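Local coordinates for cerato-platanin 1 (PDB 3SUJ), which is a secreted fungal protein of the cerato-platanin family that binds zinc on a double-psi beta barrel and whose function is otherwise not established, at residues S17-S20 against S24-E27; R35-L40 against V81-S86; A92-M97 against K103-L108; D98-K103 against V111-R116. One frame throughout, in Å; residues are numbered along the deposited sequence. Where two conformers were deposited one is given.

Overall arrangement
The four contacts form two groups within one double-psi beta-barrel domain. Contacts 1 and 2, centres 9 Å apart, both use the long loop between strands 3-7 and 47-49 and touch through Leu18: its N is hydrogen-bonded to Arg35 O (3.0 Å), and its CD2 packs on the backbone of Thr36 and Phe37. Contacts 3 and 4, centres 8 Å apart, share helix 94-101, and a hydrogen bond from Ala105 N to Asp98 OD1 (3.0 Å) joins them. Contacts 1 and 3 lie 25 Å apart between centres, but contact 2 comes within about 7 Å (nearest atoms) of contact 3. Glu106 of contact 3 holds a sodium ion; the Val113 side chain of contact 4 is about 10 Å from a zinc ion.

Contact 1 (S17-S20 against S24-E27); sequences SLLS and SDGE
Leu19 and Ser24 meet where the chain, after a short 3-10 turn at 18-20, doubles back on itself. Their side chains touch through carbon alone, because it is CB of Ser24 that touches the turn, 3.8 Å from CA of Leu19 and 4.0 Å from its CD2. Leu19 carries CG beside its own backbone N (chi1 -59°), and from there the CD2 branch comes alongside the serine. The rotation of Ser24 (chi1 57°) turns OG away from Leu19 and leaves CB as the touching atom. A small residue suits this place, since the backbone also closes in: Leu18 O completes the contact, 3.5 Å from Ser24 CB and in a CA-H...O contact of 3.4 Å with Ser24 CA. Asp25 OD2 is only marginally near Leu19 CD2, at 4.4 Å; its OD1 is hydrogen-bonded to Tyr55 OH.

Serines shape the turn from within. Ser17 OG accepts from Leu19 N at 3.0 Å, forming an ST turn, while Ser17 O is gripped twice, by Ser20 N and by Ser20 OG at 2.8 Å. Together these bonds fix the backbone that presents Leu19. Leu18 and Leu19 both pack on Tyr31, Ser24 touches Tyr55, and Cys23, just before Ser24, is disulfide-bonded to Cys60. The whole contact thus belongs to the long irregular loop between strands 3-7 and 47-49, its centre about 16 Å from the centre of the chain.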
loop_
_atom_site.group_PDB
_atom_site.type_symbol
_atom_site.label_atom_id
_atom_site.label_comp_id
_atom_site.label_asym_id
_atom_site.label_seq_id
_atom_site.Cartn_x
_atom_site.Cartn_y
_atom_site.Cartn_z
ATOM N N SER A 17 -14.488 4.179 -2.669
ATOM C CA SER A 17 -15.013 3.563 -1.505
ATOM C C SER A 17 -14.155 2.388 -1.006
ATOM O O SER A 17 -13.612 1.619 -1.803
ATOM C CB SER A 17 -16.419 3.022 -1.839
ATOM O OG SER A 17 -16.961 2.359 -0.757
ATOM N N LEU A 18 -14.102 2.168 0.303
ATOM C CA LEU A 18 -13.481 0.945 0.791
ATOM C C LEU A 18 -14.249 -0.293 0.376
ATOM O O LEU A 18 -13.720 -1.404 0.406
ATOM C CB LEU A 18 -13.309 0.920 2.291
ATOM C CG LEU A 18 -11.953 1.461 2.796
ATOM C CD1 LEU A 18 -10.744 0.553 2.365
ATOM C CD2 LEU A 18 -11.749 2.896 2.415
ATOM N N LEU A 19 -15.499 -0.151 -0.065
ATOM C CA LEU A 19 -16.224 -1.300 -0.655
ATOM C C LEU A 19 -15.658 -1.761 -1.975
ATOM O O LEU A 19 -15.973 -2.888 -2.398
ATOM C CB LEU A 19 -17.747 -1.023 -0.737
ATOM C CG LEU A 19 -18.394 -0.735 0.585
ATOM C CD1 LEU A 19 -19.853 -0.257 0.288
ATOM C CD2 LEU A 19 -18.289 -1.914 1.551
ATOM N N SER A 20 -14.758 -0.998 -2.564
ATOM C CA SER A 20 -14.155 -1.344 -3.868
ATOM C C SER A 20 -12.914 -2.230 -3.829
ATOM O O SER A 20 -12.403 -2.607 -4.872
ATOM C CB SER A 20 -13.813 -0.087 -4.662
ATOM O OG SER A 20 -12.662 0.595 -4.187
ATOM N N SER A 24 -13.012 -4.846 2.417
ATOM C CA SER A 24 -14.263 -4.041 2.482
ATOM C C SER A 24 -14.941 -4.080 3.833
ATOM O O SER A 24 -14.786 -3.214 4.658
ATOM C CB SER A 24 -15.148 -4.412 1.311
ATOM O OG SER A 24 -15.353 -5.798 1.396
ATOM N N ASP A 25 -15.786 -5.033 4.066
ATOM C CA ASP A 25 -16.409 -5.080 5.407
ATOM C C ASP A 25 -16.051 -6.444 6.019
ATOM O O ASP A 25 -15.071 -7.111 5.658
ATOM C CB ASP A 25 -17.916 -4.827 5.291
ATOM C CG ASP A 25 -18.603 -5.748 4.283
ATOM O OD1 ASP A 25 -18.002 -6.789 3.903
ATOM O OD2 ASP A 25 -19.735 -5.475 3.790
ATOM N N GLY A 26 -16.855 -6.903 6.981
ATOM C CA GLY A 26 -16.467 -8.040 7.795
ATOM C C GLY A 26 -15.556 -7.660 8.965
ATOM O O GLY A 26 -15.092 -6.533 9.114
ATOM N N GLU A 27 -15.311 -8.645 9.831
ATOM C CA GLU A 27 -14.544 -8.445 11.037
ATOM C C GLU A 27 -13.244 -7.716 10.767
ATOM O O GLU A 27 -12.830 -6.835 11.537
ATOM C CB GLU A 27 -14.172 -9.870 11.558
ATOM C CG GLU A 27 -13.327 -9.853 12.792
ATOM C CD GLU A 27 -12.802 -11.249 13.232
ATOM O OE1 GLU A 27 -13.118 -12.273 12.603
ATOM O OE2 GLU A 27 -12.057 -11.312 14.186
#

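Contact 2 (R35-L40 against V81-S86); sequences RTFGDL and VAIDRS
Ile83 pushes its terminal CD1 methyl into the angle between Phe37 and Leu40. Over one face of the phenyl ring, CD1 lies 4.2 Å from the centroid and 25° off the ring normal, a CH-pi contact displaced toward the CD1-CE1 side of the ring. The same methyl is 3.8 Å from Leu40 CD1, which also touches the second branch of the isoleucine, CG2, at 3.9 Å. Beta-branched isoleucine suits the place because both arms are used: chi1 of 70° places CG1 so that CD1 serves ring and leucine alike, while CG2 adds a second touch on Leu40.

The partners are set by the 3-10 turn 37-39, in which Leu40 N bonds back to Phe37 O at 3.0 Å. Asp39 OD2 ties this turn to its start, receiving Thr36 N on the anti side of the carboxylate at 3.0 Å and Thr36 OG1 from above its plane at 2.8 Å. On the other segment, Asp84, at the corner of the chain, is held by Tyr11 OH (to OD2) and Thr22 N (to OD1). The arrangement is one of a long connecting loop laying its hydrophobic side chains on strand 76-83, in the buried interior between the loop and the double-psi beta barrel.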
loop_
_atom_site.group_PDB
_atom_site.type_symbol
_atom_site.label_atom_id
_atom_site.label_comp_id
_atom_site.label_asym_id
_atom_site.label_seq_id
_atom_site.Cartn_x
_atom_site.Cartn_y
_atom_site.Cartn_z
ATOM N N ARG A 35 -14.666 5.179 5.246
ATOM C CA ARG A 35 -15.586 5.078 4.140
ATOM C C ARG A 35 -14.929 5.117 2.737
ATOM O O ARG A 35 -15.328 4.430 1.821
ATOM C CB ARG A 35 -16.608 6.228 4.242
ATOM C CG ARG A 35 -17.541 5.890 5.429
ATOM N N THR A 36 -13.918 5.955 2.632
ATOM C CA THR A 36 -13.232 6.202 1.362
ATOM C C THR A 36 -11.725 6.066 1.572
ATOM O O THR A 36 -11.211 6.201 2.704
ATOM C CB THR A 36 -13.565 7.607 0.800
ATOM O OG1 THR A 36 -12.991 8.583 1.651
ATOM C CG2 THR A 36 -15.086 7.810 0.531
ATOM N N PHE A 37 -10.999 5.927 0.465
ATOM C CA PHE A 37 -9.581 5.878 0.538
ATOM C C PHE A 37 -8.981 7.051 1.293
ATOM O O PHE A 37 -8.002 6.870 2.072
ATOM C CB PHE A 37 -8.957 5.808 -0.870
ATOM C CG PHE A 37 -9.173 4.512 -1.634
ATOM C CD1 PHE A 37 -9.912 3.457 -1.138
ATOM C CD2 PHE A 37 -8.607 4.429 -2.902
ATOM C CE1 PHE A 37 -10.081 2.322 -1.941
ATOM C CE2 PHE A 37 -8.759 3.265 -3.634
ATOM C CZ PHE A 37 -9.512 2.234 -3.183
ATOM N N GLY A 38 -9.506 8.254 1.042
ATOM C CA GLY A 38 -8.946 9.437 1.713
ATOM C C GLY A 38 -9.173 9.489 3.188
ATOM O O GLY A 38 -8.470 10.259 3.818
ATOM N N ASP A 39 -9.980 8.614 3.747
ATOM C CA ASP A 39 -10.133 8.499 5.214
ATOM C C ASP A 39 -9.059 7.616 5.825
ATOM O O ASP A 39 -8.901 7.575 7.066
ATOM C CB ASP A 39 -11.501 7.912 5.543
ATOM C CG ASP A 39 -12.621 8.822 5.055
ATOM O OD1 ASP A 39 -12.545 10.054 5.238
ATOM O OD2 ASP A 39 -13.551 8.369 4.397
ATOM N N LEU A 40 -8.315 6.882 5.008
ATOM C CA LEU A 40 -7.301 5.969 5.573
ATOM C C LEU A 40 -6.142 6.708 6.171
ATOM O O LEU A 40 -5.621 7.652 5.605
ATOM C CB LEU A 40 -6.844 4.915 4.544
ATOM C CG LEU A 40 -7.900 3.990 4.023
ATOM C CD1 LEU A 40 -7.486 3.379 2.715
ATOM C CD2 LEU A 40 -8.226 2.893 5.051
ATOM N N VAL A 81 -0.517 1.213 4.111
ATOM C CA VAL A 81 -1.606 0.449 4.635
ATOM C C VAL A 81 -2.112 -0.514 3.563
ATOM O O VAL A 81 -2.503 -0.021 2.462
ATOM C CB VAL A 81 -2.756 1.364 5.150
ATOM C CG1 VAL A 81 -3.914 0.498 5.687
ATOM C CG2 VAL A 81 -2.199 2.351 6.223
ATOM N N ALA A 82 -2.197 -1.790 3.840
ATOM C CA ALA A 82 -2.680 -2.751 2.892
ATOM C C ALA A 82 -4.179 -2.950 3.028
ATOM O O ALA A 82 -4.732 -3.210 4.092
ATOM C CB ALA A 82 -2.030 -4.076 3.160
ATOM N N ILE A 83 -4.866 -2.719 1.888
ATOM C CA ILE A 83 -6.341 -2.714 1.890
ATOM C C ILE A 83 -6.914 -3.605 0.786
ATOM O O ILE A 83 -8.183 -3.709 0.695
ATOM C CB ILE A 83 -6.893 -1.251 1.701
ATOM C CG1 ILE A 83 -6.633 -0.739 0.246
ATOM C CG2 ILE A 83 -6.236 -0.268 2.685
ATOM C CD1 ILE A 83 -7.249 0.694 0.004
ATOM N N ASP A 84 -6.075 -4.172 -0.039
ATOM C CA ASP A 84 -6.540 -4.851 -1.272
ATOM C C ASP A 84 -5.622 -6.016 -1.568
ATOM O O ASP A 84 -4.405 -5.957 -1.188
ATOM C CB ASP A 84 -6.535 -3.785 -2.433
ATOM C CG ASP A 84 -7.387 -4.126 -3.587
ATOM O OD1 ASP A 84 -8.370 -4.898 -3.488
ATOM O OD2 ASP A 84 -7.115 -3.504 -4.633
ATOM N N ARG A 85 -6.075 -7.044 -2.228
ATOM C CA ARG A 85 -5.155 -8.068 -2.673
ATOM C C ARG A 85 -4.316 -7.620 -3.881
ATOM O O ARG A 85 -4.849 -6.912 -4.795
ATOM C CB ARG A 85 -5.940 -9.349 -3.068
ATOM C CG ARG A 85 -5.015 -10.457 -3.616
ATOM C CD ARG A 85 -5.635 -11.844 -3.463
ATOM N NE ARG A 85 -4.688 -12.827 -4.008
ATOM C CZ ARG A 85 -3.560 -13.191 -3.384
ATOM N NH1 ARG A 85 -3.262 -12.764 -2.174
ATOM N NH2 ARG A 85 -2.675 -13.983 -4.004
ATOM N N SER A 86 -3.026 -7.938 -3.922
ATOM C CA SER A 86 -2.207 -7.878 -5.120
ATOM C C SER A 86 -1.802 -9.340 -5.344
ATOM O O SER A 86 -1.542 -10.070 -4.380
ATOM C CB SER A 86 -0.972 -6.996 -4.795
ATOM O OG SER A 86 -0.270 -6.633 -5.983
#

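Contact 3 (A92-M97 against K103-L108); sequences ASKQAM and KRAEEL. With NA (sodium ion), chain H.
Met97 and Ala105 bring their CA atoms within 5.4 Å, because the chain leaving helix 94-101 turns tightly into helix 105-108 in the helical connection between strands 90-92 and 111-118 of the double-psi barrel. Ala105 points its CB at the first helix, and such a small side chain permits the close approach. Met97 runs extended past it: with CG anti to the backbone N (chi1 -173°), CG comes 3.7 Å from Ala105 CB, and the thioether continues along the second segment toward Ala105 O. With Met97 cut back to an alanine, CG, SD and CE would be gone and a gap would probably open against the Ala105 methyl, with Tyr7 less covered.

Lys94 lays its aliphatic part on the other flank of Ala105, CG to CB 4.2 Å, before bending at chi4. Its ammonium makes a salt bridge with Asp98, and water 2, accepting from Lys94 NZ at 2.9 Å, passes the link on to Glu106. Arg104 grips Glu107 side-on through NE and NH2, the acceptors lying close to the guanidinium plane. Glu106 reaches outward to the sodium ion, which it binds unequally, OE2 at 2.7 Å and OE1 at 2.0 Å, unusually short for sodium.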
loop_
_atom_site.group_PDB
_atom_site.type_symbol
_atom_site.label_atom_id
_atom_site.label_comp_id
_atom_site.label_asym_id
_atom_site.label_seq_id
_atom_site.Cartn_x
_atom_site.Cartn_y
_atom_site.Cartn_z
ATOM N N ALA A 92 1.276 -0.039 -4.681
ATOM C CA ALA A 92 0.914 1.180 -3.943
ATOM C C ALA A 92 0.342 2.212 -4.864
ATOM O O ALA A 92 0.281 2.037 -6.082
ATOM C CB ALA A 92 2.124 1.714 -3.218
ATOM N N SER A 93 -0.137 3.311 -4.295
ATOM C CA SER A 93 -0.455 4.488 -5.073
ATOM C C SER A 93 0.729 4.917 -5.879
ATOM O O SER A 93 1.899 4.718 -5.476
ATOM C CB SER A 93 -1.023 5.657 -4.236
ATOM O OG SER A 93 0.005 6.423 -3.358
ATOM N N LYS A 94 0.493 5.694 -6.986
ATOM C CA LYS A 94 1.598 6.335 -7.684
ATOM C C LYS A 94 2.296 7.347 -6.764
ATOM O O LYS A 94 3.517 7.391 -6.823
ATOM C CB LYS A 94 1.113 7.008 -8.985
ATOM C CG LYS A 94 2.262 7.481 -9.817
ATOM C CD LYS A 94 1.707 8.132 -11.091
ATOM C CE LYS A 94 2.877 8.664 -11.867
ATOM N NZ LYS A 94 3.371 9.973 -11.345
ATOM N N GLN A 95 1.546 8.115 -6.005
ATOM C CA GLN A 95 2.200 9.086 -5.109
ATOM C C GLN A 95 3.167 8.349 -4.147
ATOM O O GLN A 95 4.262 8.840 -3.897
ATOM C CB GLN A 95 1.175 9.852 -4.334
ATOM C CG GLN A 95 0.512 10.982 -5.128
ATOM C CD GLN A 95 -0.678 11.476 -4.455
ATOM O OE1 GLN A 95 -0.557 12.473 -3.647
ATOM N NE2 GLN A 95 -1.817 10.824 -4.672
ATOM N N ALA A 96 2.759 7.228 -3.583
ATOM C CA ALA A 96 3.627 6.513 -2.667
ATOM C C ALA A 96 4.875 6.008 -3.367
ATOM O O ALA A 96 5.984 6.134 -2.842
ATOM C CB ALA A 96 2.839 5.414 -2.091
ATOM N N MET A 97 4.719 5.447 -4.586
ATOM C CA MET A 97 5.870 4.930 -5.267
ATOM C C MET A 97 6.789 6.070 -5.758
ATOM O O MET A 97 8.006 5.880 -5.761
ATOM C CB MET A 97 5.460 3.970 -6.407
ATOM C CG MET A 97 6.709 3.283 -7.004
ATOM S SD MET A 97 6.192 1.921 -8.068
ATOM C CE MET A 97 7.720 1.437 -8.808
ATOM N N LYS A 103 10.391 10.149 -7.572
ATOM C CA LYS A 103 9.564 10.583 -8.705
ATOM C C LYS A 103 9.818 9.722 -9.947
ATOM O O LYS A 103 9.713 10.212 -11.086
ATOM C CB LYS A 103 9.752 12.081 -9.052
ATOM C CG LYS A 103 9.481 12.872 -7.801
ATOM C CD LYS A 103 9.609 14.395 -8.078
ATOM C CE LYS A 103 9.292 15.078 -6.758
ATOM N NZ LYS A 103 9.210 16.581 -6.899
ATOM N N ARG A 104 10.129 8.447 -9.772
ATOM C CA ARG A 104 10.432 7.544 -10.874
ATOM C C ARG A 104 9.456 6.375 -10.942
ATOM O O ARG A 104 9.805 5.349 -11.562
ATOM C CB ARG A 104 11.857 7.032 -10.701
ATOM C CG ARG A 104 12.880 8.148 -10.755
ATOM C CD ARG A 104 14.276 7.630 -10.497
ATOM N NE ARG A 104 14.661 6.958 -11.707
ATOM C CZ ARG A 104 15.583 5.993 -11.767
ATOM N NH1 ARG A 104 16.176 5.612 -10.670
ATOM N NH2 ARG A 104 15.855 5.459 -12.951
ATOM N N ALA A 105 8.269 6.513 -10.432
ATOM C CA ALA A 105 7.330 5.374 -10.408
ATOM C C ALA A 105 6.998 4.881 -11.843
ATOM O O ALA A 105 7.127 3.737 -12.169
ATOM C CB ALA A 105 6.080 5.745 -9.738
ATOM N N GLU A 106 6.467 5.728 -12.662
ATOM C CA GLU A 106 6.195 5.455 -14.071
ATOM C C GLU A 106 7.396 4.990 -14.848
ATOM O O GLU A 106 7.327 3.963 -15.569
ATOM C CB GLU A 106 5.554 6.693 -14.726
ATOM C CG GLU A 106 5.006 6.503 -16.154
ATOM C CD GLU A 106 4.127 7.711 -16.617
ATOM O OE1 GLU A 106 4.012 8.805 -15.964
ATOM O OE2 GLU A 106 3.468 7.547 -17.652
ATOM N N GLU A 107 8.539 5.627 -14.707
ATOM C CA GLU A 107 9.704 5.170 -15.383
ATOM C C GLU A 107 10.115 3.752 -15.034
ATOM O O GLU A 107 10.349 2.891 -15.880
ATOM C CB GLU A 107 10.847 6.164 -15.064
ATOM C CG GLU A 107 12.134 5.680 -15.543
ATOM C CD GLU A 107 13.341 6.321 -14.862
ATOM O OE1 GLU A 107 13.209 7.338 -14.131
ATOM O OE2 GLU A 107 14.445 5.805 -15.067
ATOM N N LEU A 108 10.140 3.402 -13.749
ATOM C CA LEU A 108 10.571 2.082 -13.294
ATOM C C LEU A 108 9.488 1.022 -13.424
ATOM O O LEU A 108 9.785 -0.115 -13.757
ATOM C CB LEU A 108 11.092 2.181 -11.837
ATOM C CG LEU A 108 12.349 3.066 -11.712
ATOM C CD1 LEU A 108 12.730 3.386 -10.251
ATOM C CD2 LEU A 108 13.498 2.445 -12.486
HETATM NA NA NA H . 2.861 10.064 -17.042
HETATM O O HOH W 1 6.487 8.712 -12.020
HETATM O O HOH W 2 5.042 10.422 -13.729
HETATM O O HOH W 3 2.437 8.943 -19.024
HETATM O O HOH W 4 2.389 11.583 -15.755
HETATM O O HOH W 5 4.272 11.028 -17.890
#

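Contact 4 (D98-K103 against V111-R116); sequences DDLTNK and VNVDVR
Leu100 and Val113 point at each other, each extending one methyl branch: CD2 of the leucine is 3.9 Å from CG1 of the valine, and the side chains meet at a slant, neither head-on nor side by side. In Leu100, chi1 of -176° sets CG opposite the backbone N and beside the carbonyl carbon, and from there CD2 reaches the strand. Val113 CG1 stands beside its own backbone N, which puts it against CD2. A second, looser pair follows, Thr101 CG2 lying 4.3 Å from Val111 CG1, with both residues again directed across the contact.

Together the leucine and valine side chains bridge the 9.7 Å between the CA atoms of Leu100 and Val113. On the strand, alternation does the sorting: Val111 and Val113 face the helix, whereas Asn112 and Asp114 between and after them are exposed. Threonine suits its place by having two kinds of branch. With its methyl given to Val111, Thr101 uses OG1 at the helix end, where it is hydrogen-bonded to Met97 O and to Arg104 N.

That end is a Schellman motif: Asn102 takes positive phi and Lys103 N bonds back to Asp98 O at 2.8 Å. Leu100 also touches Leu5, Tyr68 and Ile78, from three further strands. One face of helix 94-101 therefore packs its apolar residues on the sheet of the barrel, a helix-on-strand arrangement belonging to the double-psi fold of the cerato-platanins.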
loop_
_atom_site.group_PDB
_atom_site.type_symbol
_atom_site.label_atom_id
_atom_site.label_comp_id
_atom_site.label_asym_id
_atom_site.label_seq_id
_atom_site.Cartn_x
_atom_site.Cartn_y
_atom_site.Cartn_z
ATOM N N ASP A 98 6.207 7.183 -6.166
ATOM C CA ASP A 98 7.022 8.350 -6.499
ATOM C C ASP A 98 7.783 8.825 -5.247
ATOM O O ASP A 98 8.983 9.180 -5.389
ATOM C CB ASP A 98 6.139 9.459 -7.038
ATOM C CG ASP A 98 5.953 9.379 -8.567
ATOM O OD1 ASP A 98 6.774 8.817 -9.249
ATOM O OD2 ASP A 98 4.941 9.956 -9.040
ATOM N N ASP A 99 7.156 8.821 -4.085
ATOM C CA ASP A 99 7.804 9.237 -2.802
ATOM C C ASP A 99 9.021 8.312 -2.598
ATOM O O ASP A 99 10.128 8.742 -2.299
ATOM C CB ASP A 99 6.804 9.147 -1.646
ATOM C CG ASP A 99 5.855 10.331 -1.605
ATOM O OD1 ASP A 99 5.952 11.217 -2.466
ATOM O OD2 ASP A 99 4.984 10.352 -0.716
ATOM N N LEU A 100 8.822 7.010 -2.772
ATOM C CA LEU A 100 9.817 6.040 -2.483
ATOM C C LEU A 100 10.997 6.157 -3.388
ATOM O O LEU A 100 12.143 5.858 -2.971
ATOM C CB LEU A 100 9.169 4.639 -2.601
ATOM C CG LEU A 100 10.051 3.487 -2.243
ATOM C CD1 LEU A 100 10.543 3.595 -0.750
ATOM C CD2 LEU A 100 9.250 2.238 -2.517
ATOM N N THR A 101 10.777 6.403 -4.700
ATOM C CA THR A 101 11.771 6.271 -5.742
ATOM C C THR A 101 12.264 7.626 -6.272
ATOM O O THR A 101 12.934 7.692 -7.270
ATOM C CB THR A 101 11.173 5.469 -6.978
ATOM O OG1 THR A 101 10.103 6.235 -7.570
ATOM C CG2 THR A 101 10.750 4.073 -6.583
ATOM N N ASN A 102 11.902 8.691 -5.591
ATOM C CA ASN A 102 12.257 10.046 -6.055
ATOM C C ASN A 102 11.687 10.403 -7.450
ATOM O O ASN A 102 12.396 10.807 -8.343
ATOM C CB ASN A 102 13.769 10.319 -5.944
ATOM C CG ASN A 102 14.087 11.819 -6.051
ATOM O OD1 ASN A 102 13.204 12.687 -5.835
ATOM N ND2 ASN A 102 15.279 12.103 -6.501
ATOM N N LYS A 103 10.391 10.149 -7.572
ATOM C CA LYS A 103 9.564 10.583 -8.705
ATOM C C LYS A 103 9.818 9.722 -9.947
ATOM O O LYS A 103 9.713 10.212 -11.086
ATOM C CB LYS A 103 9.752 12.081 -9.052
ATOM C CG LYS A 103 9.481 12.872 -7.801
ATOM C CD LYS A 103 9.609 14.395 -8.078
ATOM C CE LYS A 103 9.292 15.078 -6.758
ATOM N NZ LYS A 103 9.210 16.581 -6.899
ATOM N N VAL A 111 9.723 -2.149 -8.820
ATOM C CA VAL A 111 11.070 -2.137 -8.184
ATOM C C VAL A 111 11.074 -3.214 -7.146
ATOM O O VAL A 111 10.042 -3.673 -6.692
ATOM C CB VAL A 111 11.405 -0.844 -7.547
ATOM C CG1 VAL A 111 11.544 0.287 -8.564
ATOM C CG2 VAL A 111 10.478 -0.459 -6.457
ATOM N N ASN A 112 12.234 -3.641 -6.767
ATOM C CA ASN A 112 12.390 -4.527 -5.573
ATOM C C ASN A 112 12.591 -3.716 -4.336
ATOM O O ASN A 112 13.300 -2.721 -4.380
ATOM C CB ASN A 112 13.579 -5.484 -5.798
ATOM C CG ASN A 112 13.326 -6.427 -6.961
ATOM O OD1 ASN A 112 12.200 -6.864 -7.231
ATOM N ND2 ASN A 112 14.382 -6.739 -7.668
ATOM N N VAL A 113 11.886 -4.100 -3.297
ATOM C CA VAL A 113 11.981 -3.448 -1.978
ATOM C C VAL A 113 12.192 -4.472 -0.885
ATOM O O VAL A 113 11.813 -5.628 -1.015
ATOM C CB VAL A 113 10.695 -2.630 -1.673
ATOM C CG1 VAL A 113 10.526 -1.454 -2.645
ATOM C CG2 VAL A 113 9.480 -3.511 -1.667
ATOM N N ASP A 114 12.741 -3.987 0.221
ATOM C CA ASP A 114 12.644 -4.816 1.480
ATOM C C ASP A 114 11.374 -4.503 2.189
ATOM O O ASP A 114 10.963 -3.364 2.205
ATOM C CB ASP A 114 13.851 -4.460 2.398
ATOM C CG ASP A 114 15.022 -5.218 2.003
ATOM O OD1 ASP A 114 15.047 -6.423 2.330
ATOM O OD2 ASP A 114 15.867 -4.663 1.310
ATOM N N VAL A 115 10.709 -5.460 2.798
ATOM C CA VAL A 115 9.436 -5.284 3.458
ATOM C C VAL A 115 9.531 -5.777 4.888
ATOM O O VAL A 115 10.058 -6.925 5.107
ATOM C CB VAL A 115 8.341 -6.003 2.687
ATOM C CG1 VAL A 115 8.643 -7.447 2.419
ATOM C CG2 VAL A 115 6.985 -5.880 3.409
ATOM N N ARG A 116 8.925 -5.042 5.805
ATOM C CA ARG A 116 8.723 -5.523 7.148
ATOM C C ARG A 116 7.345 -5.077 7.551
ATOM O O ARG A 116 7.007 -3.887 7.323
ATOM C CB ARG A 116 9.767 -4.773 7.975
ATOM C CG ARG A 116 10.158 -5.146 9.347
ATOM C CD ARG A 116 11.641 -4.773 9.117
ATOM N NE ARG A 116 12.556 -5.805 9.452
ATOM C CZ ARG A 116 13.357 -5.657 10.481
ATOM N NH1 ARG A 116 13.305 -4.529 11.192
ATOM N NH2 ARG A 116 14.065 -6.654 10.827
#